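Local coordinates for protein afamin (Homo sapiens, PDB 6FAK) that carries hydrophobic molecules in body fluids, keeping lipidated Wnt proteins soluble and active and binding vitamin E, at residues Q32-A37 with H87-C92; P69-Q74 with Q99-F104. All coordinates share one frame; numbering follows the deposited sequence.

Overall arrangement
Both contacts lie in the first albumin domain, with centres about 12 Å apart. Both are buried, the partly exposed touching residues being Glu36 and His87 in contact 1 and Asn71 and Arg101 in contact 2. Neither has a direct hydrogen bond between its segments. Contact 1 packs the turn after helix 22-33 against the stretch leading into helix 90-93, mostly by apolar and ring contacts, with a glycan-bearing asparagine at its margin. In contact 2 helices 69-78 and 97-106 cross, and the chemistry is far more polar, with three bridging waters. The Cys92–Cys103 disulfide joins the contacts covalently, and a probable hydrogen bond from Asn70 ND2 to Tyr33 OH, 2.9 Å, adds a second link.

Contact 1 of 2, residues Q32-A37 with H87-C92; sequences QYVQEA and HNFSHC. With NAG (2-acetamido-2-deoxy-beta-D-glucopyranose), chain C.
Val34 meets both aromatic residues, His87 and Phe89. With CG1 anti to the backbone N (chi1 -170°), that methyl is placed 3.6 Å from Phe89 CE2 and 3.9 Å from His87 CB. CG2 sits over one face of the Phe89 ring in a CH-pi contact, 4.2 Å from the centroid and 25° off the normal. The His87 ring, which Val34 CG1 approaches obliquely, also lies against the turn's backbone: Glu36 C and Ala37 N cover one face toward its rim, His87 CE1 comes to 3.4 Å from Glu36 O, and Glu36 CB is 3.5 Å from His87 ND1. The turn is type I, Val34 to Ala37, closed by Ala37 N to Val34 O at 3.1 Å.

Polar links are indirect. One water lies 2.7 Å from Glu36 OE1 and 2.8 Å from His87 O and can donate to either, although it has more acceptors in reach than protons. Glu36 OE2 makes a salt bridge with Lys109, and His87 NE2 is hydrogen-bonded to Glu41 OE1. Asn88 ND2 carries the N-linked sugar through C1.

The contact joins the C-terminal end of helix 22-33 to the N-terminal end of helix 90-93, where Phe89, the N-cap residue, also packs on helices 83-86 and 69-78.

Contact 2 of 2, residues P69-Q74 with Q99-F104; sequences PNNVLQ and QRRLCF
Gln74 passes its CG over one face of the Phe104 ring, toward the rim, the two side chains sliding past each other in opposite directions with amide and ring planes 28° apart. CG stands beside the backbone N (chi1 -70°) and makes the CH-pi contact, 4.0 Å from the ring centroid and 24° off the normal. Chi2 sets CD anti to CA; the amide beyond it brings NE2 to 3.4 Å from Phe104 CB and OE1 to 3.4 Å from Arg101 CA. A water accepts from Gln74 NE2 at 3.0 Å and donates to Arg101 O at 2.6 Å. An alanine at Gln74 would probably leave that face without CG, open a gap where the amide lay along Phe104 CB, CG and CD2, and cost the water on Arg101 O its NE2 partner.

Asn71 and Arg101 cross at about a right angle. Asn71 OD1 touches the aliphatic CD of Arg101 at 3.1 Å, and a water accepts from both Asn71 ND2 and Arg101 NH2. Another water joins Asn71 O to Arg100 NH2.

Each arginine bends at chi3 and has partners beyond the segments: Arg101 NH1 pairs with Glu250, Arg100 NH2 with Glu75, and Arg100 NH1 hydrogen-bonds to the Cys93 carbonyl. With no direct hydrogen bond between them, segments 69-74 and 99-104, whose axes approach to 10.4 Å, are joined by packing and three waters, while these outside partners probably help hold both guanidinium groups in place.

Contact 1 of 2, residues Q32-A37 with H87-C92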
# COMPACT_ATOMS: atom_id res chain seq x y z
N GLN A 32 2.22 16.70 1.31
CA GLN A 32 2.97 15.43 1.27
C GLN A 32 4.49 15.63 1.43
O GLN A 32 5.12 14.86 2.13
CB GLN A 32 2.70 14.65 -0.03
CG GLN A 32 1.25 14.21 -0.17
CD GLN A 32 1.04 13.29 -1.36
OE1 GLN A 32 1.51 13.59 -2.47
NE2 GLN A 32 0.27 12.20 -1.14
N TYR A 33 5.06 16.62 0.74
CA TYR A 33 6.46 16.91 0.85
C TYR A 33 6.89 17.48 2.21
O TYR A 33 7.99 17.17 2.69
CB TYR A 33 6.90 17.84 -0.30
CG TYR A 33 7.14 17.08 -1.62
CD1 TYR A 33 8.03 16.00 -1.68
CD2 TYR A 33 6.54 17.49 -2.78
CE1 TYR A 33 8.27 15.35 -2.88
CE2 TYR A 33 6.77 16.82 -3.99
CZ TYR A 33 7.63 15.77 -4.02
OH TYR A 33 7.87 15.14 -5.22
N VAL A 34 6.05 18.31 2.80
CA VAL A 34 6.40 19.07 4.03
C VAL A 34 5.23 18.86 4.98
O VAL A 34 4.28 19.67 5.08
CB VAL A 34 6.67 20.57 3.76
CG1 VAL A 34 7.25 21.22 5.01
CG2 VAL A 34 7.64 20.79 2.60
N GLN A 35 5.25 17.70 5.60
CA GLN A 35 4.12 17.22 6.35
C GLN A 35 3.92 18.00 7.66
O GLN A 35 2.87 17.89 8.27
CB GLN A 35 4.30 15.72 6.66
CG GLN A 35 4.20 14.84 5.43
CD GLN A 35 4.85 13.54 5.66
OE1 GLN A 35 6.04 13.44 5.46
NE2 GLN A 35 4.09 12.54 6.15
N GLU A 36 4.94 18.74 8.08
CA GLU A 36 4.87 19.65 9.26
C GLU A 36 4.30 21.01 8.93
O GLU A 36 3.95 21.77 9.86
CB GLU A 36 6.27 19.87 9.89
CG GLU A 36 7.05 18.60 10.19
CD GLU A 36 7.80 17.98 8.95
OE1 GLU A 36 7.64 18.49 7.78
OE2 GLU A 36 8.55 16.97 9.15
N ALA A 37 4.20 21.37 7.65
CA ALA A 37 3.67 22.68 7.27
C ALA A 37 2.21 22.88 7.72
O ALA A 37 1.39 21.93 7.71
CB ALA A 37 3.80 22.94 5.78
N HIS A 87 11.07 23.92 9.01
CA HIS A 87 10.64 22.52 8.90
C HIS A 87 11.77 21.58 8.51
O HIS A 87 11.53 20.46 8.05
CB HIS A 87 9.47 22.41 7.96
CG HIS A 87 8.28 23.21 8.38
ND1 HIS A 87 7.69 23.09 9.62
CD2 HIS A 87 7.54 24.12 7.71
CE1 HIS A 87 6.65 23.90 9.71
NE2 HIS A 87 6.54 24.54 8.56
N ASN A 88 13.00 22.03 8.74
CA ASN A 88 14.18 21.17 8.62
C ASN A 88 14.29 20.55 7.21
O ASN A 88 14.51 19.34 7.05
CB ASN A 88 14.18 20.12 9.76
CG ASN A 88 15.57 19.49 9.99
OD1 ASN A 88 16.04 18.75 9.13
ND2 ASN A 88 16.23 19.76 11.13
N PHE A 89 14.10 21.36 6.18
CA PHE A 89 14.39 20.85 4.81
C PHE A 89 15.32 21.78 4.03
O PHE A 89 15.43 21.68 2.78
CB PHE A 89 13.08 20.46 4.05
CG PHE A 89 12.18 21.60 3.70
CD1 PHE A 89 12.35 22.33 2.51
CD2 PHE A 89 11.16 21.97 4.55
CE1 PHE A 89 11.51 23.40 2.18
CE2 PHE A 89 10.30 23.04 4.24
CZ PHE A 89 10.49 23.77 3.04
N SER A 90 16.08 22.62 4.76
CA SER A 90 17.04 23.53 4.12
C SER A 90 18.07 22.80 3.29
O SER A 90 18.54 23.33 2.28
CB SER A 90 17.76 24.42 5.17
OG SER A 90 18.61 23.61 5.94
N HIS A 91 18.47 21.61 3.74
CA HIS A 91 19.40 20.78 2.98
C HIS A 91 18.86 20.42 1.56
O HIS A 91 19.63 20.32 0.59
CB HIS A 91 19.78 19.52 3.78
CG HIS A 91 18.63 18.60 4.07
ND1 HIS A 91 17.63 18.91 4.97
CD2 HIS A 91 18.33 17.37 3.58
CE1 HIS A 91 16.76 17.91 5.02
NE2 HIS A 91 17.17 16.96 4.19
N CYS A 92 17.54 20.27 1.41
CA CYS A 92 16.94 20.10 0.06
C CYS A 92 17.02 21.36 -0.81
O CYS A 92 17.26 21.29 -2.02
CB CYS A 92 15.49 19.63 0.16
SG CYS A 92 15.33 18.06 1.02
C1 NAG C . 16.15 20.51 12.39
C2 NAG C . 16.72 19.54 13.43
C3 NAG C . 17.16 20.25 14.71
C4 NAG C . 18.01 21.46 14.39
C5 NAG C . 17.26 22.37 13.43
C6 NAG C . 18.04 23.64 13.13
C7 NAG C . 15.76 17.32 13.12
C8 NAG C . 14.68 16.36 13.52
N2 NAG C . 15.74 18.51 13.73
O3 NAG C . 17.92 19.34 15.53
O4 NAG C . 18.36 22.16 15.58
O5 NAG C . 17.00 21.66 12.22
O6 NAG C . 19.36 23.32 12.68
O7 NAG C . 16.60 17.03 12.28
O HOH W 1 9.94 18.83 6.34

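Contact 2 of 2, residues P69-Q74 with Q99-F104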
# COMPACT_ATOMS: atom_id res chain seq x y z
N PRO A 69 7.21 20.11 -13.58
CA PRO A 69 6.26 20.76 -12.63
C PRO A 69 6.80 20.81 -11.21
O PRO A 69 6.68 21.80 -10.54
CB PRO A 69 5.01 19.87 -12.71
CG PRO A 69 5.16 19.08 -13.98
CD PRO A 69 6.64 18.89 -14.17
N ASN A 70 7.40 19.72 -10.80
CA ASN A 70 8.00 19.61 -9.49
C ASN A 70 9.10 20.63 -9.26
O ASN A 70 9.20 21.18 -8.17
CB ASN A 70 8.60 18.21 -9.26
CG ASN A 70 8.00 17.54 -8.09
OD1 ASN A 70 7.04 18.08 -7.50
ND2 ASN A 70 8.52 16.34 -7.74
N ASN A 71 9.92 20.87 -10.28
CA ASN A 71 10.97 21.89 -10.18
C ASN A 71 10.38 23.27 -9.91
O ASN A 71 10.94 24.02 -9.10
CB ASN A 71 11.95 21.87 -11.38
CG ASN A 71 12.95 20.70 -11.31
OD1 ASN A 71 13.23 20.16 -10.22
ND2 ASN A 71 13.51 20.31 -12.48
N VAL A 72 9.22 23.56 -10.49
CA VAL A 72 8.52 24.83 -10.22
C VAL A 72 8.00 24.90 -8.79
O VAL A 72 8.28 25.85 -8.08
CB VAL A 72 7.35 25.10 -11.21
CG1 VAL A 72 6.63 26.40 -10.86
CG2 VAL A 72 7.90 25.20 -12.66
N LEU A 73 7.25 23.88 -8.37
CA LEU A 73 6.67 23.79 -7.01
C LEU A 73 7.73 23.86 -5.94
O LEU A 73 7.58 24.59 -4.96
CB LEU A 73 5.94 22.47 -6.86
CG LEU A 73 5.26 22.25 -5.50
CD1 LEU A 73 3.80 22.69 -5.62
CD2 LEU A 73 5.42 20.79 -5.10
N GLN A 74 8.81 23.10 -6.12
CA GLN A 74 9.88 23.03 -5.12
C GLN A 74 10.65 24.34 -5.05
O GLN A 74 11.07 24.77 -3.97
CB GLN A 74 10.78 21.81 -5.38
CG GLN A 74 10.02 20.51 -5.05
CD GLN A 74 10.71 19.21 -5.42
OE1 GLN A 74 11.89 19.21 -5.86
NE2 GLN A 74 10.02 18.07 -5.14
N GLN A 99 18.87 16.59 -7.88
CA GLN A 99 19.32 16.37 -6.50
C GLN A 99 18.30 16.94 -5.48
O GLN A 99 18.02 16.29 -4.46
CB GLN A 99 20.72 16.94 -6.29
CG GLN A 99 21.74 16.29 -7.24
CD GLN A 99 23.19 16.64 -6.92
OE1 GLN A 99 23.50 17.73 -6.42
NE2 GLN A 99 24.09 15.72 -7.25
N ARG A 100 17.69 18.07 -5.83
CA ARG A 100 16.68 18.67 -4.98
C ARG A 100 15.41 17.80 -4.99
O ARG A 100 14.81 17.60 -3.95
CB ARG A 100 16.35 20.11 -5.41
CG ARG A 100 15.23 20.76 -4.63
CD ARG A 100 14.87 22.15 -5.15
NE ARG A 100 15.82 23.18 -4.69
CZ ARG A 100 15.74 24.48 -4.99
NH1 ARG A 100 16.66 25.33 -4.52
NH2 ARG A 100 14.72 24.95 -5.71
N ARG A 101 15.00 17.33 -6.16
CA ARG A 101 13.85 16.41 -6.29
C ARG A 101 13.99 15.13 -5.46
O ARG A 101 13.04 14.67 -4.80
CB ARG A 101 13.59 16.08 -7.75
CG ARG A 101 13.01 17.24 -8.54
CD ARG A 101 13.18 17.04 -10.05
NE ARG A 101 12.66 15.77 -10.47
CZ ARG A 101 13.10 15.03 -11.50
NH1 ARG A 101 12.53 13.87 -11.77
NH2 ARG A 101 14.11 15.46 -12.27
N LEU A 102 15.21 14.60 -5.44
CA LEU A 102 15.52 13.41 -4.72
C LEU A 102 15.48 13.67 -3.20
O LEU A 102 14.85 12.92 -2.46
CB LEU A 102 16.92 12.86 -5.16
CG LEU A 102 17.39 11.55 -4.51
CD1 LEU A 102 16.46 10.41 -4.82
CD2 LEU A 102 18.80 11.18 -4.98
N CYS A 103 16.11 14.77 -2.78
CA CYS A 103 16.07 15.17 -1.40
C CYS A 103 14.64 15.36 -0.90
O CYS A 103 14.32 14.90 0.19
CB CYS A 103 16.89 16.47 -1.21
SG CYS A 103 17.12 16.97 0.49
N PHE A 104 13.78 16.00 -1.69
CA PHE A 104 12.37 16.21 -1.34
C PHE A 104 11.60 14.87 -1.15
O PHE A 104 10.82 14.71 -0.20
CB PHE A 104 11.66 17.13 -2.34
CG PHE A 104 11.65 18.57 -1.92
CD1 PHE A 104 10.86 18.98 -0.84
CD2 PHE A 104 12.47 19.50 -2.51
CE1 PHE A 104 10.86 20.31 -0.44
CE2 PHE A 104 12.48 20.84 -2.12
CZ PHE A 104 11.66 21.25 -1.09
O HOH W 2 13.25 23.50 -7.91
O HOH W 3 15.57 17.99 -12.83
O HOH W 4 10.75 15.31 -5.90